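Local coordinates for PGRP-Hd - Peptidoglycan recognition protein homologue (Alvinella pompejana, PDB 3EP1) that is a peptidoglycan recognition protein homologue that probably binds bacterial cell-wall peptidoglycan through an amidase-like domain in innate immunity, at residues I62-A65 / L66-A69; L135-C138 / G139-A142. All blocks are in the same frame, centred on the assembly; numbering follows the deposited sequence.

In the fold
Contacts 1 and 2 are each one turn-to-turn step within a single helix, 59-72 and 126-141 respectively, and they lie on opposite sides of the chain's centre, about 25 Å apart between centres. Both are partly buried, with the second holding more buried residues. Their chemistry follows their place in the fold. Contact 1 sits in mid-helix: its buried Val63 and Gln67 meet the N-terminal part of the chain, while Lys64 and Asp68 add charge on a partly exposed side. Contact 2 runs to the end of its helix, is largely apolar apart from Gln140, and faces strand 145-146 and the second subunit, to which Cys138 is joined by a disulfide.

Contact 1 of 2, residues I62-A65 / L66-A69; sequences IVKA and LQDA
The carboxylate of Asp68 turns one flat face to the carbonyl oxygen of Lys64, which stands almost squarely above it, 3.5 Å from Asp68 CG to Lys64 O. The aliphatic part of Lys64 lies on that same face but offset, its CG 4.4 Å from Asp68 OD1. Asp68 CG is anti to its own carbonyl carbon (chi1 -71°), which folds the acid back over the preceding turn. A carbonyl oxygen thus lies over the face of a carboxylate; Lys64 NZ, 5.1 Å from Asp68 OD2, makes no contact but would probably ease the negative potential, although its hydrogen bond goes to Ala12 O. The Gln67 amide meets the lysine chain on its oxygen side, with Lys64 CD 4.3 Å from Gln67 OE1. The glutamine side chain runs out extended into the protein, where Gln67 NE2 bonds to Asp77 OD1 and Ile14 O, which should fix the amide's rotation. Leu66 covers another carbonyl: its CG rests 3.4 Å from Ile62 O, and its CD1 reaches Ile62 CG2 at 4.2 Å, a light apolar touch one turn apart. Beneath these side chains four i to i+4 backbone bonds run in succession. The straightest, from Asp68 N to Lys64 O (3.0 Å, 174° at the hydrogen), lies in the carbonyl plane, and the one from Leu66 N to Ile62 O is 2.8 Å long. Val63 and Gln67, both buried, touch Trp11. The arrangement is that of a regular alpha-helix, here helix 59-72 of the amidase-like PGRP fold, with one side packed against the N-terminal part of the chain.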
# COMPACT_ATOMS: atom_id res chain seq x y z
N ILE A 62 22.39 -3.34 9.56
CA ILE A 62 21.84 -3.74 10.85
C ILE A 62 20.78 -4.81 10.66
O ILE A 62 20.70 -5.76 11.44
CB ILE A 62 21.19 -2.55 11.61
CG1 ILE A 62 22.28 -1.58 12.08
CG2 ILE A 62 20.42 -3.08 12.82
CD1 ILE A 62 21.74 -0.34 12.77
N VAL A 63 19.96 -4.65 9.63
CA VAL A 63 18.91 -5.61 9.35
C VAL A 63 19.56 -6.97 9.10
O VAL A 63 19.11 -7.99 9.60
CB VAL A 63 18.06 -5.19 8.12
CG1 VAL A 63 17.04 -6.25 7.80
CG2 VAL A 63 17.36 -3.88 8.41
N LYS A 64 20.63 -6.97 8.32
CA LYS A 64 21.35 -8.21 8.03
C LYS A 64 21.86 -8.81 9.34
O LYS A 64 21.74 -10.01 9.58
CB LYS A 64 22.53 -7.93 7.10
CG LYS A 64 23.46 -9.10 6.88
CD LYS A 64 22.90 -10.12 5.92
CE LYS A 64 24.03 -10.98 5.37
NZ LYS A 64 23.59 -11.90 4.30
N ALA A 65 22.44 -7.96 10.18
CA ALA A 65 22.96 -8.39 11.47
C ALA A 65 21.88 -9.02 12.34
O ALA A 65 22.14 -9.97 13.07
CB ALA A 65 23.57 -7.20 12.21
N LEU A 66 20.67 -8.48 12.28
CA LEU A 66 19.57 -9.01 13.07
C LEU A 66 19.24 -10.40 12.57
O LEU A 66 19.07 -11.33 13.36
CB LEU A 66 18.34 -8.10 12.96
CG LEU A 66 18.41 -6.78 13.73
CD1 LEU A 66 17.28 -5.85 13.29
CD2 LEU A 66 18.33 -7.06 15.23
N GLN A 67 19.16 -10.56 11.25
CA GLN A 67 18.85 -11.87 10.71
C GLN A 67 19.86 -12.87 11.26
O GLN A 67 19.48 -13.88 11.82
CB GLN A 67 18.90 -11.86 9.18
CG GLN A 67 18.52 -13.21 8.58
CD GLN A 67 18.67 -13.26 7.08
OE1 GLN A 67 19.71 -12.89 6.54
NE2 GLN A 67 17.63 -13.73 6.40
N ASP A 68 21.14 -12.57 11.11
CA ASP A 68 22.19 -13.45 11.60
C ASP A 68 21.97 -13.86 13.05
O ASP A 68 22.10 -15.04 13.41
CB ASP A 68 23.56 -12.77 11.49
CG ASP A 68 24.03 -12.65 10.06
OD1 ASP A 68 25.02 -11.93 9.83
OD2 ASP A 68 23.42 -13.27 9.16
N ALA A 69 21.62 -12.88 13.88
CA ALA A 69 21.37 -13.11 15.29
C ALA A 69 20.17 -14.02 15.48
O ALA A 69 20.16 -14.88 16.37
CB ALA A 69 21.12 -11.78 16.00

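Contact 2 of 2, residues L135-C138 / G139-A142; sequences LIIC and GQAA
Gln140 N donates to Ile136 O in a short backbone bond, 2.8 Å long and 161° at the hydrogen. The glutamine side chain then turns back over the same residue: CG is anti to its own carbonyl carbon (chi1 -79°), the chain runs out extended, and it lies alongside Ile136, both pointing the same way. One face of the amide is covered by the Ile136 methyl, CG2 being 3.7 Å from Gln140 CD. On its nitrogen side, Gln140 NE2 sits 3.5 Å from Ile137 CA. NE2 also comes near Ile136 O, but at an angle too poor for a bond. Leu145 of strand 145-146 packs on Ile136 and Gln140 alike. With an alanine in place of Gln140 the amide is gone from beside the Ile136 methyl, which is likely to open a gap next to Leu145. Farther along, Ala142 N reaches Cys138 O at 3.1 Å, standing 40° out of the carbonyl plane as the chain leaves the helix. Ala141 packs on Lys134 of the second subunit and forms backbone hydrogen bonds with that subunit, while Cys138 SG forms a disulfide with Cys138 of that subunit. The chemistry therefore implies a helix end covalently tied into the dimer interface.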
# COMPACT_ATOMS: atom_id res chain seq x y z
N LEU A 135 2.61 1.74 6.04
CA LEU A 135 2.66 0.28 5.97
C LEU A 135 1.30 -0.35 6.30
O LEU A 135 0.82 -1.24 5.60
CB LEU A 135 3.72 -0.24 6.94
CG LEU A 135 3.83 -1.76 7.10
CD1 LEU A 135 4.23 -2.38 5.78
CD2 LEU A 135 4.84 -2.11 8.16
N ILE A 136 0.68 0.12 7.37
CA ILE A 136 -0.60 -0.41 7.79
C ILE A 136 -1.70 -0.12 6.78
O ILE A 136 -2.43 -1.00 6.34
CB ILE A 136 -0.98 0.18 9.15
CG1 ILE A 136 0.12 -0.16 10.17
CG2 ILE A 136 -2.37 -0.32 9.56
CD1 ILE A 136 0.01 0.57 11.50
N ILE A 137 -1.81 1.15 6.39
CA ILE A 137 -2.83 1.54 5.45
C ILE A 137 -2.67 0.78 4.13
O ILE A 137 -3.66 0.32 3.54
CB ILE A 137 -2.80 3.07 5.25
CG1 ILE A 137 -3.14 3.74 6.59
CG2 ILE A 137 -3.80 3.51 4.19
CD1 ILE A 137 -3.20 5.26 6.55
N CYS A 138 -1.43 0.59 3.68
CA CYS A 138 -1.23 -0.15 2.44
C CYS A 138 -1.43 -1.65 2.67
O CYS A 138 -1.77 -2.39 1.74
CB CYS A 138 0.16 0.14 1.87
SG CYS A 138 0.32 1.86 1.25
N GLY A 139 -1.24 -2.10 3.90
CA GLY A 139 -1.44 -3.50 4.19
C GLY A 139 -2.93 -3.77 4.10
O GLY A 139 -3.38 -4.78 3.53
N GLN A 140 -3.71 -2.85 4.66
CA GLN A 140 -5.16 -2.93 4.66
C GLN A 140 -5.74 -2.83 3.25
O GLN A 140 -6.64 -3.59 2.90
CB GLN A 140 -5.73 -1.83 5.56
CG GLN A 140 -5.65 -2.18 7.05
CD GLN A 140 -5.70 -0.98 7.98
OE1 GLN A 140 -6.04 -1.11 9.15
NE2 GLN A 140 -5.36 0.19 7.46
N ALA A 141 -5.23 -1.90 2.46
CA ALA A 141 -5.70 -1.73 1.09
C ALA A 141 -5.48 -3.02 0.31
O ALA A 141 -6.34 -3.43 -0.48
CB ALA A 141 -4.96 -0.57 0.43
N ALA A 142 -4.33 -3.66 0.53
CA ALA A 142 -3.98 -4.91 -0.16
C ALA A 142 -4.59 -6.14 0.51
O ALA A 142 -4.28 -7.27 0.12
CB ALA A 142 -2.47 -5.06 -0.24